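Local coordinates for protein aminotransferase (Bacillus subtilis, PDB 6L1O) that is a pyridoxal-phosphate-dependent aminotransferase of class one that takes part in making the dipeptide antibiotic bacilysin, at residues 145-155 against 171-182. Sequence-based numbering, arbitrary orientation.
Sequences MPLYEENGYLP and MFLNYPNNPTGA. With PLP (pyridoxal-5'-phosphate), chain E.
The CA atoms of the two segments come nearest at Tyr-153 and Ala-182, 6.3 Å apart, whereas those of Met-145 and Met-171 stand 9.4 Å apart on parallel strands separated by strand 120-125. Beyond its strand, 145-155 curls through a 3-10 segment into a type I' turn from Asn-151 to Leu-154, which carries Tyr-153 back against 171-182. Here the hydroxyl of Tyr-175 donates to the backbone O of Tyr-153, with OH to O at 2.7 Å and the donor in the carbonyl plane. CD2 of Leu-154 lies over one face of the Tyr-175 ring, 3.9 Å from the centroid, and CD of Pro-155 and both methyls of Leu-147 approach the hydroxyl. On the strands, CE of Met-145 packs on CG of Met-171 at 3.7 Å and on CD2 of Leu-173, which also meets CG of Pro-155.

Strand 141-146 is outermost in the mixed seven-stranded sheet of the aminotransferase fold within this chain, 168-174 lies two strands in, and the loop leaving the latter runs to the cofactor: ND2 of Asn-178 donates to O3 of PLP at 2.8 Å. Cis peptide bonds precede Pro-176 and Pro-179 in this loop. Asn-177 ties it together, its ND2 bonding to O of Asn-174 while OD1 accepts from N of Thr-180, an Asx motif, and also from its OG1, which stands above the carbonyl plane. With chi1 at 63°, Thr-180 turns OG1 to that amide and puts CG2 over the Tyr-153 ring, 3.7 Å from its centroid. CA of Glu-149 covers the opposite face, clamping the ring, and CB of Ala-182 touches CB of Tyr-153.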
ATOM      1  N   MET B 145     -16.317   1.702 -23.175  1.00 24.69           N
ATOM      2  CA  MET B 145     -17.725   1.367 -23.210  1.00 20.57           C
ATOM      3  C   MET B 145     -18.510   2.638 -22.914  1.00 22.62           C
ATOM      4  O   MET B 145     -18.496   3.116 -21.799  1.00 20.46           O
ATOM      5  CB  MET B 145     -18.091   0.284 -22.221  1.00 23.04           C
ATOM      6  CG  MET B 145     -17.251  -0.990 -22.269  1.00 22.00           C
ATOM      7  SD  MET B 145     -17.885  -2.175 -21.057  1.00 26.33           S
ATOM      8  CE  MET B 145     -17.331  -1.367 -19.552  1.00 24.42           C
ATOM      9  N   PRO B 146     -19.182   3.216 -23.934  1.00 24.51           N
ATOM     10  CA  PRO B 146     -19.840   4.497 -23.704  1.00 22.54           C
ATOM     11  C   PRO B 146     -21.116   4.370 -22.854  1.00 21.89           C
ATOM     12  O   PRO B 146     -21.920   3.433 -23.012  1.00 21.92           O
ATOM     13  CB  PRO B 146     -20.138   4.990 -25.113  1.00 25.48           C
ATOM     14  CG  PRO B 146     -20.207   3.788 -25.934  1.00 28.93           C
ATOM     15  CD  PRO B 146     -19.197   2.840 -25.369  1.00 29.08           C
ATOM     16  N   LEU B 147     -21.262   5.260 -21.897  1.00 20.85           N
ATOM     17  CA  LEU B 147     -22.477   5.287 -21.060  1.00 19.29           C
ATOM     18  C   LEU B 147     -23.297   6.483 -21.508  1.00 20.49           C
ATOM     19  O   LEU B 147     -22.885   7.643 -21.339  1.00 18.08           O
ATOM     20  CB  LEU B 147     -22.127   5.362 -19.572  1.00 19.34           C
ATOM     21  CG  LEU B 147     -21.069   4.431 -18.995  1.00 19.20           C
ATOM     22  CD1 LEU B 147     -20.910   4.622 -17.489  1.00 17.74           C
ATOM     23  CD2 LEU B 147     -21.340   2.983 -19.354  1.00 21.03           C
ATOM     24  N   TYR B 148     -24.458   6.216 -22.112  1.00 19.48           N
ATOM     25  CA  TYR B 148     -25.313   7.282 -22.560  1.00 22.82           C
ATOM     26  C   TYR B 148     -26.532   7.417 -21.644  1.00 21.67           C
ATOM     27  O   TYR B 148     -27.075   6.389 -21.169  1.00 21.31           O
ATOM     28  CB  TYR B 148     -25.772   7.015 -24.009  1.00 24.32           C
ATOM     29  CG  TYR B 148     -24.639   6.959 -24.989  1.00 23.11           C
ATOM     30  CD1 TYR B 148     -23.852   8.082 -25.223  1.00 25.74           C
ATOM     31  CD2 TYR B 148     -24.377   5.819 -25.700  1.00 26.77           C
ATOM     32  CE1 TYR B 148     -22.801   8.048 -26.137  1.00 27.47           C
ATOM     33  CE2 TYR B 148     -23.343   5.767 -26.634  1.00 27.50           C
ATOM     34  CZ  TYR B 148     -22.570   6.888 -26.850  1.00 28.49           C
ATOM     35  OH  TYR B 148     -21.523   6.835 -27.731  1.00 32.34           O
ATOM     36  N   GLU B 149     -26.984   8.648 -21.451  1.00 22.59           N
ATOM     37  CA  GLU B 149     -28.168   8.925 -20.625  1.00 26.07           C
ATOM     38  C   GLU B 149     -29.403   8.137 -21.104  1.00 25.96           C
ATOM     39  O   GLU B 149     -30.195   7.641 -20.294  1.00 26.92           O
ATOM     40  CB  GLU B 149     -28.501  10.398 -20.636  1.00 28.43           C
ATOM     41  CG  GLU B 149     -29.752  10.747 -19.818  1.00 31.41           C
ATOM     42  CD  GLU B 149     -29.872  12.228 -19.528  1.00 41.10           C
ATOM     43  OE1 GLU B 149     -29.209  13.023 -20.226  1.00 46.29           O
ATOM     44  OE2 GLU B 149     -30.642  12.602 -18.609  1.00 49.39           O
ATOM     45  N   GLU B 150     -29.523   7.986 -22.423  1.00 28.04           N
ATOM     46  CA  GLU B 150     -30.628   7.221 -23.029  1.00 29.81           C
ATOM     47  C   GLU B 150     -30.655   5.777 -22.552  1.00 25.60           C
ATOM     48  O   GLU B 150     -31.717   5.167 -22.453  1.00 27.55           O
ATOM     49  CB  GLU B 150     -30.498   7.267 -24.559  1.00 34.71           C
ATOM     50  CG  GLU B 150     -30.721   8.637 -25.172  1.00 38.06           C
ATOM     51  CD  GLU B 150     -29.464   9.508 -25.329  1.00 49.47           C
ATOM     52  OE1 GLU B 150     -28.432   9.352 -24.573  1.00 42.01           O
ATOM     53  OE2 GLU B 150     -29.537  10.390 -26.214  1.00 46.94           O
ATOM     54  N   ASN B 151     -29.491   5.207 -22.278  1.00 26.34           N
ATOM     55  CA  ASN B 151     -29.418   3.843 -21.707  1.00 25.19           C
ATOM     56  C   ASN B 151     -29.276   3.827 -20.183  1.00 22.93           C
ATOM     57  O   ASN B 151     -28.907   2.819 -19.632  1.00 19.01           O
ATOM     58  CB  ASN B 151     -28.245   3.060 -22.300  1.00 26.29           C
ATOM     59  CG  ASN B 151     -28.237   3.076 -23.791  1.00 29.02           C
ATOM     60  OD1 ASN B 151     -29.290   3.076 -24.422  1.00 31.83           O
ATOM     61  ND2 ASN B 151     -27.066   3.053 -24.370  1.00 30.44           N
ATOM     62  N   GLY B 152     -29.611   4.939 -19.519  1.00 23.95           N
ATOM     63  CA  GLY B 152     -29.533   4.995 -18.040  1.00 25.09           C
ATOM     64  C   GLY B 152     -28.080   4.868 -17.598  1.00 22.64           C
ATOM     65  O   GLY B 152     -27.785   4.459 -16.509  1.00 21.55           O
ATOM     66  N   TYR B 153     -27.164   5.216 -18.496  1.00 22.87           N
ATOM     67  CA  TYR B 153     -25.759   5.202 -18.227  1.00 23.15           C
ATOM     68  C   TYR B 153     -25.257   3.815 -17.905  1.00 22.36           C
ATOM     69  O   TYR B 153     -24.273   3.650 -17.207  1.00 21.71           O
ATOM     70  CB  TYR B 153     -25.433   6.224 -17.128  1.00 22.86           C
ATOM     71  CG  TYR B 153     -25.664   7.648 -17.513  1.00 21.22           C
ATOM     72  CD1 TYR B 153     -24.833   8.294 -18.412  1.00 22.17           C
ATOM     73  CD2 TYR B 153     -26.620   8.404 -16.864  1.00 23.49           C
ATOM     74  CE1 TYR B 153     -24.990   9.645 -18.701  1.00 22.71           C
ATOM     75  CE2 TYR B 153     -26.795   9.739 -17.162  1.00 26.60           C
ATOM     76  CZ  TYR B 153     -25.975  10.347 -18.084  1.00 24.50           C
ATOM     77  OH  TYR B 153     -26.160  11.684 -18.342  1.00 33.21           O
ATOM     78  N   LEU B 154     -25.943   2.791 -18.448  1.00 22.48           N
ATOM     79  CA  LEU B 154     -25.463   1.429 -18.434  1.00 21.35           C
ATOM     80  C   LEU B 154     -24.857   1.071 -19.829  1.00 24.76           C
ATOM     81  O   LEU B 154     -25.380   1.489 -20.852  1.00 26.22           O
ATOM     82  CB  LEU B 154     -26.622   0.516 -18.134  1.00 20.08           C
ATOM     83  CG  LEU B 154     -27.364   0.700 -16.793  1.00 20.49           C
ATOM     84  CD1 LEU B 154     -28.565  -0.261 -16.745  1.00 21.20           C
ATOM     85  CD2 LEU B 154     -26.401   0.440 -15.638  1.00 19.71           C
ATOM     86  N   PRO B 155     -23.756   0.313 -19.860  1.00 21.30           N
ATOM     87  CA  PRO B 155     -23.108   0.035 -21.142  1.00 22.46           C
ATOM     88  C   PRO B 155     -23.985  -0.970 -21.938  1.00 25.34           C
ATOM     89  O   PRO B 155     -24.703  -1.770 -21.341  1.00 25.33           O
ATOM     90  CB  PRO B 155     -21.805  -0.637 -20.724  1.00 23.46           C
ATOM     91  CG  PRO B 155     -22.156  -1.352 -19.461  1.00 23.74           C
ATOM     92  CD  PRO B 155     -23.092  -0.402 -18.761  1.00 23.66           C
ATOM     93  N   MET B 171     -12.870  -6.066 -17.399  1.00 18.89           N
ATOM     94  CA  MET B 171     -13.805  -5.006 -17.494  1.00 18.95           C
ATOM     95  C   MET B 171     -14.063  -4.351 -16.111  1.00 17.71           C
ATOM     96  O   MET B 171     -14.244  -5.041 -15.154  1.00 17.11           O
ATOM     97  CB  MET B 171     -15.131  -5.574 -18.015  1.00 19.27           C
ATOM     98  CG  MET B 171     -16.266  -4.514 -18.035  1.00 22.74           C
ATOM     99  SD  MET B 171     -17.809  -5.108 -18.730  1.00 29.12           S
ATOM    100  CE  MET B 171     -18.390  -6.281 -17.615  1.00 28.58           C
ATOM    101  N   PHE B 172     -14.166  -3.036 -16.097  1.00 17.29           N
ATOM    102  CA  PHE B 172     -14.658  -2.266 -14.928  1.00 17.83           C
ATOM    103  C   PHE B 172     -16.094  -1.830 -15.063  1.00 16.05           C
ATOM    104  O   PHE B 172     -16.509  -1.315 -16.112  1.00 16.24           O
ATOM    105  CB  PHE B 172     -13.795  -1.002 -14.732  1.00 18.83           C
ATOM    106  CG  PHE B 172     -12.420  -1.285 -14.207  1.00 21.92           C
ATOM    107  CD1 PHE B 172     -12.252  -1.870 -12.962  1.00 24.14           C
ATOM    108  CD2 PHE B 172     -11.310  -0.911 -14.929  1.00 24.12           C
ATOM    109  CE1 PHE B 172     -10.966  -2.147 -12.467  1.00 26.95           C
ATOM    110  CE2 PHE B 172     -10.032  -1.140 -14.435  1.00 26.77           C
ATOM    111  CZ  PHE B 172      -9.864  -1.738 -13.207  1.00 28.11           C
ATOM    112  N   LEU B 173     -16.863  -1.977 -13.987  1.00 15.75           N
ATOM    113  CA  LEU B 173     -18.143  -1.370 -13.885  1.00 17.90           C
ATOM    114  C   LEU B 173     -18.246  -0.681 -12.496  1.00 17.64           C
ATOM    115  O   LEU B 173     -17.626  -1.123 -11.556  1.00 14.41           O
ATOM    116  CB  LEU B 173     -19.237  -2.438 -14.037  1.00 21.00           C
ATOM    117  CG  LEU B 173     -19.274  -3.219 -15.354  1.00 21.52           C
ATOM    118  CD1 LEU B 173     -20.222  -4.409 -15.198  1.00 25.60           C
ATOM    119  CD2 LEU B 173     -19.681  -2.318 -16.475  1.00 20.28           C
ATOM    120  N   ASN B 174     -19.058   0.354 -12.389  1.00 15.82           N
ATOM    121  CA  ASN B 174     -19.172   1.136 -11.184  1.00 14.54           C
ATOM    122  C   ASN B 174     -20.596   1.636 -10.952  1.00 14.27           C
ATOM    123  O   ASN B 174     -20.988   2.640 -11.535  1.00 15.63           O
ATOM    124  CB  ASN B 174     -18.191   2.303 -11.292  1.00 13.89           C
ATOM    125  CG  ASN B 174     -18.305   3.299 -10.184  1.00 16.05           C
ATOM    126  OD1 ASN B 174     -18.271   4.484 -10.421  1.00 14.41           O
ATOM    127  ND2 ASN B 174     -18.452   2.828  -8.961  1.00 16.28           N
ATOM    128  N   TYR B 175     -21.358   0.956 -10.115  1.00 15.44           N
ATOM    129  CA  TYR B 175     -22.738   1.378  -9.749  1.00 17.88           C
ATOM    130  C   TYR B 175     -23.011   1.183  -8.270  1.00 15.90           C
ATOM    131  O   TYR B 175     -22.709   0.133  -7.721  1.00 16.44           O
ATOM    132  CB  TYR B 175     -23.820   0.704 -10.634  1.00 17.23           C
ATOM    133  CG  TYR B 175     -23.576   0.979 -12.122  1.00 18.13           C
ATOM    134  CD1 TYR B 175     -24.048   2.133 -12.719  1.00 16.30           C
ATOM    135  CD2 TYR B 175     -22.795   0.135 -12.880  1.00 18.64           C
ATOM    136  CE1 TYR B 175     -23.780   2.403 -14.011  1.00 17.23           C
ATOM    137  CE2 TYR B 175     -22.509   0.421 -14.197  1.00 19.17           C
ATOM    138  CZ  TYR B 175     -22.990   1.554 -14.758  1.00 17.70           C
ATOM    139  OH  TYR B 175     -22.684   1.856 -16.072  1.00 18.09           O
ATOM    140  N   PRO B 176     -23.587   2.190  -7.602  1.00 18.58           N
ATOM    141  CA  PRO B 176     -23.960   3.548  -8.046  1.00 15.28           C
ATOM    142  C   PRO B 176     -22.805   4.276  -8.598  1.00 13.82           C
ATOM    143  O   PRO B 176     -21.703   4.133  -8.084  1.00 13.95           O
ATOM    144  CB  PRO B 176     -24.519   4.203  -6.755  1.00 16.55           C
ATOM    145  CG  PRO B 176     -24.922   3.063  -5.927  1.00 17.65           C
ATOM    146  CD  PRO B 176     -23.850   2.030  -6.167  1.00 16.52           C
ATOM    147  N   ASN B 177     -23.013   5.043  -9.679  1.00 14.98           N
ATOM    148  CA  ASN B 177     -21.923   5.495 -10.572  1.00 13.56           C
ATOM    149  C   ASN B 177     -21.341   6.888 -10.299  1.00 13.61           C
ATOM    150  O   ASN B 177     -22.046   7.852 -10.058  1.00 15.73           O
ATOM    151  CB  ASN B 177     -22.445   5.458 -11.999  1.00 14.52           C
ATOM    152  CG  ASN B 177     -21.432   5.856 -13.025  1.00 12.78           C
ATOM    153  OD1 ASN B 177     -21.409   6.988 -13.481  1.00 14.66           O
ATOM    154  ND2 ASN B 177     -20.557   4.960 -13.352  1.00 14.90           N
ATOM    155  N   ASN B 178     -20.031   6.954 -10.345  1.00 14.77           N
ATOM    156  CA  ASN B 178     -19.256   8.175 -10.317  1.00 14.15           C
ATOM    157  C   ASN B 178     -18.802   8.369 -11.764  1.00 13.73           C
ATOM    158  O   ASN B 178     -18.047   7.588 -12.261  1.00 13.92           O
ATOM    159  CB  ASN B 178     -18.054   8.006  -9.394  1.00 13.53           C
ATOM    160  CG  ASN B 178     -17.150   9.221  -9.352  1.00 16.29           C
ATOM    161  OD1 ASN B 178     -17.386  10.242 -10.007  1.00 14.92           O
ATOM    162  ND2 ASN B 178     -16.047   9.095  -8.603  1.00 18.00           N
ATOM    163  N   PRO B 179     -19.252   9.437 -12.433  1.00 14.69           N
ATOM    164  CA  PRO B 179     -19.857  10.635 -11.892  1.00 15.94           C
ATOM    165  C   PRO B 179     -21.354  10.819 -12.108  1.00 14.92           C
ATOM    166  O   PRO B 179     -21.821  11.861 -11.758  1.00 14.90           O
ATOM    167  CB  PRO B 179     -19.102  11.703 -12.669  1.00 14.51           C
ATOM    168  CG  PRO B 179     -19.124  11.125 -14.045  1.00 14.95           C
ATOM    169  CD  PRO B 179     -18.852   9.657 -13.851  1.00 15.91           C
ATOM    170  N   THR B 180     -22.075   9.844 -12.693  1.00 14.84           N
ATOM    171  CA  THR B 180     -23.373  10.141 -13.229  1.00 15.17           C
ATOM    172  C   THR B 180     -24.482  10.048 -12.205  1.00 16.48           C
ATOM    173  O   THR B 180     -25.500  10.630 -12.418  1.00 16.42           O
ATOM    174  CB  THR B 180     -23.781   9.268 -14.424  1.00 14.82           C
ATOM    175  OG1 THR B 180     -23.868   7.894 -14.042  1.00 14.35           O
ATOM    176  CG2 THR B 180     -22.868   9.465 -15.613  1.00 15.92           C
ATOM    177  N   GLY B 181     -24.287   9.298 -11.131  1.00 16.34           N
ATOM    178  CA  GLY B 181     -25.321   9.069 -10.151  1.00 18.12           C
ATOM    179  C   GLY B 181     -26.203   7.909 -10.503  1.00 19.29           C
ATOM    180  O   GLY B 181     -27.119   7.556  -9.757  1.00 21.33           O
ATOM    181  N   ALA B 182     -25.930   7.244 -11.637  1.00 16.82           N
ATOM    182  CA  ALA B 182     -26.839   6.196 -12.094  1.00 18.55           C
ATOM    183  C   ALA B 182     -26.671   4.933 -11.252  1.00 19.24           C
ATOM    184  O   ALA B 182     -25.635   4.724 -10.639  1.00 19.60           O
ATOM    185  CB  ALA B 182     -26.564   5.884 -13.573  1.00 19.65           C
TER
HETATM  186  N1  PLP E 401     -14.133   4.073  -6.766  1.00 19.85           N
HETATM  187  C2  PLP E 401     -14.758   5.228  -7.060  1.00 19.71           C
HETATM  188  C2A PLP E 401     -15.491   5.414  -8.357  1.00 19.38           C
HETATM  189  C3  PLP E 401     -14.642   6.364  -6.175  1.00 20.79           C
HETATM  190  O3  PLP E 401     -15.194   7.558  -6.418  1.00 20.76           O
HETATM  191  C4  PLP E 401     -13.949   6.133  -4.960  1.00 26.00           C
HETATM  192  C4A PLP E 401     -13.541   7.406  -4.260  1.00 34.09           C
HETATM  193  C5  PLP E 401     -13.308   4.850  -4.703  1.00 24.32           C
HETATM  194  C6  PLP E 401     -13.472   3.841  -5.640  1.00 22.51           C
HETATM  195  C5A PLP E 401     -12.626   4.528  -3.407  1.00 22.73           C
HETATM  196  O4P PLP E 401     -11.503   5.239  -3.119  1.00 20.62           O
HETATM  197  P   PLP E 401     -10.564   4.789  -1.858  1.00 16.73           P
HETATM  198  O1P PLP E 401      -9.205   4.644  -2.443  1.00 14.39           O
HETATM  199  O2P PLP E 401     -11.113   3.555  -1.175  1.00 16.02           O
HETATM  200  O3P PLP E 401     -10.658   5.952  -0.910  1.00 16.38           O